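Flagellar biosynthesis protein flhA (Bacillus subtilis, PDB 3MIX) takes part in flagellar protein export by the type III secretion system; this chain is the protein's cytosolic domain. Local coordinates at residues 113-125 with 166-178. Numbering follows the deposited sequence.
Sequences VAKGELLLDHYLA and TVVDPASVVSTHI
Leu-118 points its forked end at the first turns of helix 170-189. Its CD1 branch meets Val-174, 3.7 Å from CB, and the two side chains cross at about a right angle. The CD2 branch lies against Pro-170 and Val-173, 3.9 Å from Pro-170 CB. With CG anti to the carbonyl carbon (chi1 -66°), the fork is set down between these three residues. Cutting this side chain back to an alanine is likely to open a gap beside Pro-170, Val-173 and Val-174, since both branches would be lost.

Pro-170 is the first residue of the helix. Its CG and CD lie against carbonyl oxygens of the type I turn from Leu-119 to His-122, with CG 3.4 Å from Leu-119 O. Beyond the turn the chain runs antiparallel to residues 166-168. Leu-124 and Val-168 form a single hydrogen-bonded bridge there. Leu-124 N gives a nearly straight bond to Val-168 O (2.8 Å, 167° at the hydrogen), and Val-168 N returns one to Leu-124 O. Leu-124 CD2 reaches back to Val-173 CG2, 3.9 Å away. Tyr-123 CD1 and CE1 rest on CB of Asp-169, the N-cap residue; the carboxylate plane is turned 79° from the ring.

Two turns further along, the helix faces strand 111-117, an outermost strand of the four-stranded mixed sheet. There His-177 NE2 lies 3.6 Å from Ala-114 CB. Lys-115 O is at the edge of the imidazole, in its plane and 3.7 Å from CE1. The ring's ND1 is hydrogen-bonded to Tyr-104 OH on the neighbouring strand 103-108.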
ATOM      1  N   VAL A 113       6.086  -0.192 -12.489  1.00 38.60           N
ATOM      2  CA  VAL A 113       4.766  -0.435 -11.916  1.00 37.86           C
ATOM      3  C   VAL A 113       3.688   0.181 -12.778  1.00 39.58           C
ATOM      4  O   VAL A 113       2.510  -0.081 -12.587  1.00 40.76           O
ATOM      5  CB  VAL A 113       4.642   0.094 -10.442  1.00 35.87           C
ATOM      6  CG1 VAL A 113       5.570  -0.682  -9.520  1.00 33.66           C
ATOM      7  CG2 VAL A 113       4.899   1.611 -10.350  1.00 33.23           C
ATOM      8  N   ALA A 114       4.092   1.029 -13.711  1.00 40.89           N
ATOM      9  CA  ALA A 114       3.141   1.698 -14.578  1.00 42.83           C
ATOM     10  C   ALA A 114       3.820   2.237 -15.814  1.00 44.55           C
ATOM     11  O   ALA A 114       4.972   2.651 -15.772  1.00 43.57           O
ATOM     12  CB  ALA A 114       2.448   2.828 -13.833  1.00 41.69           C
ATOM     13  N   LYS A 115       3.089   2.219 -16.919  1.00 47.83           N
ATOM     14  CA  LYS A 115       3.481   2.969 -18.102  1.00 50.63           C
ATOM     15  C   LYS A 115       2.249   3.547 -18.763  1.00 52.90           C
ATOM     16  O   LYS A 115       1.128   3.078 -18.534  1.00 53.60           O
ATOM     17  CB  LYS A 115       4.334   2.134 -19.072  1.00 52.20           C
ATOM     18  CG  LYS A 115       3.683   0.881 -19.641  1.00 55.00           C
ATOM     19  CD  LYS A 115       4.693   0.124 -20.506  1.00 57.67           C
ATOM     20  CE  LYS A 115       4.236  -1.298 -20.801  1.00 60.18           C
ATOM     21  NZ  LYS A 115       5.386  -2.198 -21.085  1.00 61.19           N
ATOM     22  N   GLY A 116       2.458   4.591 -19.555  1.00 54.57           N
ATOM     23  CA  GLY A 116       1.359   5.276 -20.208  1.00 56.71           C
ATOM     24  C   GLY A 116       1.833   6.199 -21.306  1.00 58.91           C
ATOM     25  O   GLY A 116       3.021   6.236 -21.637  1.00 58.67           O
ATOM     26  N   GLU A 117       0.883   6.946 -21.857  1.00 61.11           N
ATOM     27  CA  GLU A 117       1.127   7.854 -22.967  1.00 63.94           C
ATOM     28  C   GLU A 117       0.302   9.123 -22.787  1.00 64.56           C
ATOM     29  O   GLU A 117      -0.853   9.072 -22.364  1.00 64.65           O
ATOM     30  CB  GLU A 117       0.810   7.177 -24.310  1.00 66.75           C
ATOM     31  CG  GLU A 117      -0.654   6.722 -24.510  1.00 70.24           C
ATOM     32  CD  GLU A 117      -1.121   5.656 -23.510  1.00 71.26           C
ATOM     33  OE1 GLU A 117      -0.293   4.813 -23.085  1.00 70.48           O
ATOM     34  OE2 GLU A 117      -2.321   5.657 -23.149  1.00 72.62           O
ATOM     35  N   LEU A 118       0.907  10.262 -23.093  1.00 65.31           N
ATOM     36  CA  LEU A 118       0.212  11.534 -22.989  1.00 66.45           C
ATOM     37  C   LEU A 118       0.295  12.346 -24.275  1.00 69.69           C
ATOM     38  O   LEU A 118       1.314  12.344 -24.969  1.00 70.46           O
ATOM     39  CB  LEU A 118       0.748  12.352 -21.813  1.00 64.38           C
ATOM     40  CG  LEU A 118       0.538  11.844 -20.380  1.00 61.51           C
ATOM     41  CD1 LEU A 118       1.345  12.704 -19.416  1.00 59.77           C
ATOM     42  CD2 LEU A 118      -0.937  11.811 -19.972  1.00 61.34           C
ATOM     43  N   LEU A 119      -0.801  13.025 -24.587  1.00 71.87           N
ATOM     44  CA  LEU A 119      -0.851  13.975 -25.688  1.00 74.97           C
ATOM     45  C   LEU A 119      -1.078  15.349 -25.067  1.00 75.19           C
ATOM     46  O   LEU A 119      -2.211  15.722 -24.753  1.00 75.78           O
ATOM     47  CB  LEU A 119      -1.973  13.602 -26.658  1.00 77.75           C
ATOM     48  CG  LEU A 119      -1.837  12.274 -27.415  1.00 78.82           C
ATOM     49  CD1 LEU A 119      -3.173  11.849 -28.014  1.00 81.65           C
ATOM     50  CD2 LEU A 119      -0.768  12.356 -28.501  1.00 80.70           C
ATOM     51  N   LEU A 120       0.017  16.085 -24.878  1.00 74.80           N
ATOM     52  CA  LEU A 120       0.037  17.308 -24.065  1.00 74.55           C
ATOM     53  C   LEU A 120      -0.934  18.379 -24.549  1.00 77.67           C
ATOM     54  O   LEU A 120      -1.497  19.126 -23.744  1.00 77.47           O
ATOM     55  CB  LEU A 120       1.451  17.899 -23.997  1.00 74.14           C
ATOM     56  CG  LEU A 120       2.678  16.982 -24.043  1.00 72.51           C
ATOM     57  CD1 LEU A 120       3.160  16.823 -25.498  1.00 75.48           C
ATOM     58  CD2 LEU A 120       3.779  17.545 -23.170  1.00 69.65           C
ATOM     59  N   ASP A 121      -1.123  18.443 -25.864  1.00 80.65           N
ATOM     60  CA  ASP A 121      -2.000  19.433 -26.478  1.00 83.98           C
ATOM     61  C   ASP A 121      -3.466  18.978 -26.450  1.00 84.64           C
ATOM     62  O   ASP A 121      -4.330  19.633 -27.030  1.00 87.62           O
ATOM     63  CB  ASP A 121      -1.551  19.718 -27.919  1.00 87.10           C
ATOM     64  CG  ASP A 121      -0.030  19.706 -28.080  1.00 86.95           C
ATOM     65  OD1 ASP A 121       0.600  18.660 -27.802  1.00 85.15           O
ATOM     66  OD2 ASP A 121       0.536  20.742 -28.496  1.00 89.45           O
ATOM     67  N   HIS A 122      -3.741  17.867 -25.766  1.00 81.93           N
ATOM     68  CA  HIS A 122      -5.081  17.266 -25.770  1.00 82.58           C
ATOM     69  C   HIS A 122      -5.745  17.171 -24.393  1.00 80.02           C
ATOM     70  O   HIS A 122      -5.247  17.723 -23.411  1.00 77.61           O
ATOM     71  CB  HIS A 122      -5.054  15.893 -26.453  1.00 82.86           C
ATOM     72  CG  HIS A 122      -4.822  15.962 -27.929  1.00 86.24           C
ATOM     73  ND1 HIS A 122      -5.854  16.000 -28.842  1.00 90.45           N
ATOM     74  CD2 HIS A 122      -3.678  16.009 -28.652  1.00 86.95           C
ATOM     75  CE1 HIS A 122      -5.356  16.065 -30.064  1.00 93.03           C
ATOM     76  NE2 HIS A 122      -4.038  16.069 -29.976  1.00 91.19           N
ATOM     77  N   TYR A 123      -6.894  16.495 -24.359  1.00 80.50           N
ATOM     78  CA  TYR A 123      -7.669  16.246 -23.145  1.00 78.74           C
ATOM     79  C   TYR A 123      -8.337  14.871 -23.228  1.00 78.57           C
ATOM     80  O   TYR A 123      -8.626  14.367 -24.322  1.00 80.76           O
ATOM     81  CB  TYR A 123      -8.745  17.318 -22.933  1.00 80.82           C
ATOM     82  CG  TYR A 123      -8.249  18.747 -22.819  1.00 82.02           C
ATOM     83  CD1 TYR A 123      -7.904  19.289 -21.579  1.00 79.57           C
ATOM     84  CD2 TYR A 123      -8.160  19.573 -23.953  1.00 85.91           C
ATOM     85  CE1 TYR A 123      -7.460  20.608 -21.467  1.00 80.95           C
ATOM     86  CE2 TYR A 123      -7.717  20.897 -23.851  1.00 86.83           C
ATOM     87  CZ  TYR A 123      -7.370  21.406 -22.603  1.00 84.71           C
ATOM     88  OH  TYR A 123      -6.935  22.708 -22.492  1.00 86.34           O
ATOM     89  N   LEU A 124      -8.583  14.276 -22.061  1.00 76.14           N
ATOM     90  CA  LEU A 124      -9.127  12.922 -21.954  1.00 75.63           C
ATOM     91  C   LEU A 124     -10.570  12.942 -21.429  1.00 76.80           C
ATOM     92  O   LEU A 124     -10.836  13.477 -20.347  1.00 75.32           O
ATOM     93  CB  LEU A 124      -8.219  12.071 -21.051  1.00 72.14           C
ATOM     94  CG  LEU A 124      -8.363  10.547 -21.055  1.00 71.37           C
ATOM     95  CD1 LEU A 124      -8.015   9.946 -22.429  1.00 72.12           C
ATOM     96  CD2 LEU A 124      -7.498   9.942 -19.949  1.00 67.09           C
ATOM     97  N   ALA A 125     -11.492  12.367 -22.207  1.00 79.50           N
ATOM     98  CA  ALA A 125     -12.931  12.423 -21.904  1.00 81.25           C
ATOM     99  C   ALA A 125     -13.440  11.220 -21.104  1.00 79.86           C
ATOM    100  O   ALA A 125     -13.663  10.137 -21.649  1.00 80.74           O
ATOM    101  CB  ALA A 125     -13.739  12.602 -23.184  1.00 85.37           C
ATOM    102  N   THR A 166     -16.635  13.363 -18.345  1.00 84.54           N
ATOM    103  CA  THR A 166     -15.800  14.346 -17.652  1.00 82.12           C
ATOM    104  C   THR A 166     -14.444  14.519 -18.362  1.00 80.52           C
ATOM    105  O   THR A 166     -13.955  13.584 -19.011  1.00 80.09           O
ATOM    106  CB  THR A 166     -15.659  14.012 -16.133  1.00 79.35           C
ATOM    107  OG1 THR A 166     -15.696  15.221 -15.359  1.00 79.83           O
ATOM    108  CG2 THR A 166     -14.381  13.214 -15.827  1.00 75.77           C
ATOM    109  N   VAL A 167     -13.858  15.715 -18.252  1.00 79.63           N
ATOM    110  CA  VAL A 167     -12.689  16.102 -19.063  1.00 78.80           C
ATOM    111  C   VAL A 167     -11.440  16.396 -18.218  1.00 75.18           C
ATOM    112  O   VAL A 167     -11.477  17.237 -17.312  1.00 74.32           O
ATOM    113  CB  VAL A 167     -12.991  17.329 -19.963  1.00 82.02           C
ATOM    114  CG1 VAL A 167     -11.931  17.470 -21.046  1.00 82.32           C
ATOM    115  CG2 VAL A 167     -14.386  17.229 -20.589  1.00 85.77           C
ATOM    116  N   VAL A 168     -10.339  15.710 -18.545  1.00 72.82           N
ATOM    117  CA  VAL A 168      -9.092  15.771 -17.763  1.00 69.22           C
ATOM    118  C   VAL A 168      -7.881  16.130 -18.639  1.00 68.85           C
ATOM    119  O   VAL A 168      -7.643  15.505 -19.676  1.00 69.48           O
ATOM    120  CB  VAL A 168      -8.780  14.419 -17.042  1.00 66.40           C
ATOM    121  CG1 VAL A 168      -7.800  14.635 -15.917  1.00 63.84           C
ATOM    122  CG2 VAL A 168     -10.036  13.756 -16.504  1.00 67.17           C
ATOM    123  N   ASP A 169      -7.113  17.127 -18.208  1.00 67.45           N
ATOM    124  CA  ASP A 169      -5.866  17.480 -18.891  1.00 67.19           C
ATOM    125  C   ASP A 169      -4.741  16.469 -18.568  1.00 63.73           C
ATOM    126  O   ASP A 169      -4.809  15.770 -17.561  1.00 61.25           O
ATOM    127  CB  ASP A 169      -5.453  18.917 -18.554  1.00 68.03           C
ATOM    128  CG  ASP A 169      -5.435  19.181 -17.075  1.00 66.91           C
ATOM    129  OD1 ASP A 169      -6.527  19.379 -16.493  1.00 68.94           O
ATOM    130  OD2 ASP A 169      -4.328  19.195 -16.495  1.00 66.88           O
ATOM    131  N   PRO A 170      -3.711  16.385 -19.432  1.00 63.38           N
ATOM    132  CA  PRO A 170      -2.746  15.279 -19.374  1.00 60.74           C
ATOM    133  C   PRO A 170      -1.934  15.222 -18.082  1.00 57.22           C
ATOM    134  O   PRO A 170      -1.670  14.132 -17.554  1.00 55.13           O
ATOM    135  CB  PRO A 170      -1.824  15.564 -20.565  1.00 62.33           C
ATOM    136  CG  PRO A 170      -2.636  16.463 -21.467  1.00 65.63           C
ATOM    137  CD  PRO A 170      -3.383  17.325 -20.516  1.00 65.69           C
ATOM    138  N   ALA A 171      -1.547  16.390 -17.582  1.00 56.16           N
ATOM    139  CA  ALA A 171      -0.764  16.480 -16.369  1.00 52.68           C
ATOM    140  C   ALA A 171      -1.552  15.902 -15.187  1.00 50.60           C
ATOM    141  O   ALA A 171      -0.973  15.297 -14.283  1.00 48.29           O
ATOM    142  CB  ALA A 171      -0.372  17.910 -16.120  1.00 53.55           C
ATOM    143  N   SER A 172      -2.871  16.082 -15.222  1.00 50.99           N
ATOM    144  CA  SER A 172      -3.780  15.509 -14.238  1.00 49.45           C
ATOM    145  C   SER A 172      -3.907  14.002 -14.395  1.00 47.81           C
ATOM    146  O   SER A 172      -3.961  13.285 -13.401  1.00 45.98           O
ATOM    147  CB  SER A 172      -5.170  16.155 -14.319  1.00 51.71           C
ATOM    148  OG  SER A 172      -5.248  17.296 -13.496  1.00 52.26           O
ATOM    149  N   VAL A 173      -3.966  13.529 -15.639  1.00 48.43           N
ATOM    150  CA  VAL A 173      -3.990  12.087 -15.898  1.00 47.30           C
ATOM    151  C   VAL A 173      -2.766  11.401 -15.271  1.00 44.40           C
ATOM    152  O   VAL A 173      -2.913  10.408 -14.561  1.00 42.60           O
ATOM    153  CB  VAL A 173      -4.074  11.758 -17.405  1.00 49.32           C
ATOM    154  CG1 VAL A 173      -4.196  10.253 -17.622  1.00 48.53           C
ATOM    155  CG2 VAL A 173      -5.257  12.476 -18.038  1.00 52.32           C
ATOM    156  N   VAL A 174      -1.575  11.948 -15.526  1.00 43.37           N
ATOM    157  CA  VAL A 174      -0.336  11.364 -15.020  1.00 40.99           C
ATOM    158  C   VAL A 174      -0.236  11.511 -13.498  1.00 38.70           C
ATOM    159  O   VAL A 174       0.270  10.618 -12.823  1.00 36.33           O
ATOM    160  CB  VAL A 174       0.946  11.877 -15.795  1.00 41.58           C
ATOM    161  CG1 VAL A 174       1.087  13.413 -15.712  1.00 41.96           C
ATOM    162  CG2 VAL A 174       2.205  11.203 -15.261  1.00 40.57           C
ATOM    163  N   SER A 175      -0.782  12.612 -12.980  1.00 38.77           N
ATOM    164  CA  SER A 175      -0.843  12.879 -11.550  1.00 36.95           C
ATOM    165  C   SER A 175      -1.624  11.828 -10.787  1.00 35.28           C
ATOM    166  O   SER A 175      -1.133  11.313  -9.788  1.00 32.56           O
ATOM    167  CB  SER A 175      -1.480  14.236 -11.267  1.00 38.28           C
ATOM    168  OG  SER A 175      -0.508  15.253 -11.336  1.00 40.81           O
ATOM    169  N   THR A 176      -2.842  11.535 -11.240  1.00 35.72           N
ATOM    170  CA  THR A 176      -3.670  10.552 -10.562  1.00 34.49           C
ATOM    171  C   THR A 176      -3.150   9.119 -10.836  1.00 33.11           C
ATOM    172  O   THR A 176      -3.192   8.264  -9.956  1.00 31.88           O
ATOM    173  CB  THR A 176      -5.204  10.753 -10.813  1.00 36.50           C
ATOM    174  OG1 THR A 176      -5.673   9.881 -11.835  1.00 37.94           O
ATOM    175  CG2 THR A 176      -5.541  12.218 -11.171  1.00 38.04           C
ATOM    176  N   HIS A 177      -2.606   8.879 -12.026  1.00 32.99           N
ATOM    177  CA  HIS A 177      -1.904   7.618 -12.281  1.00 31.95           C
ATOM    178  C   HIS A 177      -0.700   7.354 -11.337  1.00 29.84           C
ATOM    179  O   HIS A 177      -0.529   6.238 -10.816  1.00 29.39           O
ATOM    180  CB  HIS A 177      -1.485   7.517 -13.740  1.00 33.09           C
ATOM    181  CG  HIS A 177      -1.201   6.120 -14.178  1.00 32.18           C
ATOM    182  ND1 HIS A 177      -0.501   5.828 -15.324  1.00 32.75           N
ATOM    183  CD2 HIS A 177      -1.489   4.930 -13.598  1.00 32.39           C
ATOM    184  CE1 HIS A 177      -0.393   4.518 -15.447  1.00 34.05           C
ATOM    185  NE2 HIS A 177      -0.974   3.949 -14.407  1.00 31.53           N
ATOM    186  N   ILE A 178       0.113   8.380 -11.102  1.00 28.76           N
ATOM    187  CA  ILE A 178       1.237   8.271 -10.183  1.00 26.21           C
ATOM    188  C   ILE A 178       0.742   8.051  -8.761  1.00 24.73           C
ATOM    189  O   ILE A 178       1.233   7.141  -8.081  1.00 23.36           O
ATOM    190  CB  ILE A 178       2.162   9.499 -10.251  1.00 26.32           C
ATOM    191  CG1 ILE A 178       2.931   9.505 -11.576  1.00 27.55           C
ATOM    192  CG2 ILE A 178       3.149   9.514  -9.068  1.00 23.92           C
ATOM    193  CD1 ILE A 178       3.526  10.858 -11.909  1.00 31.29           C
TER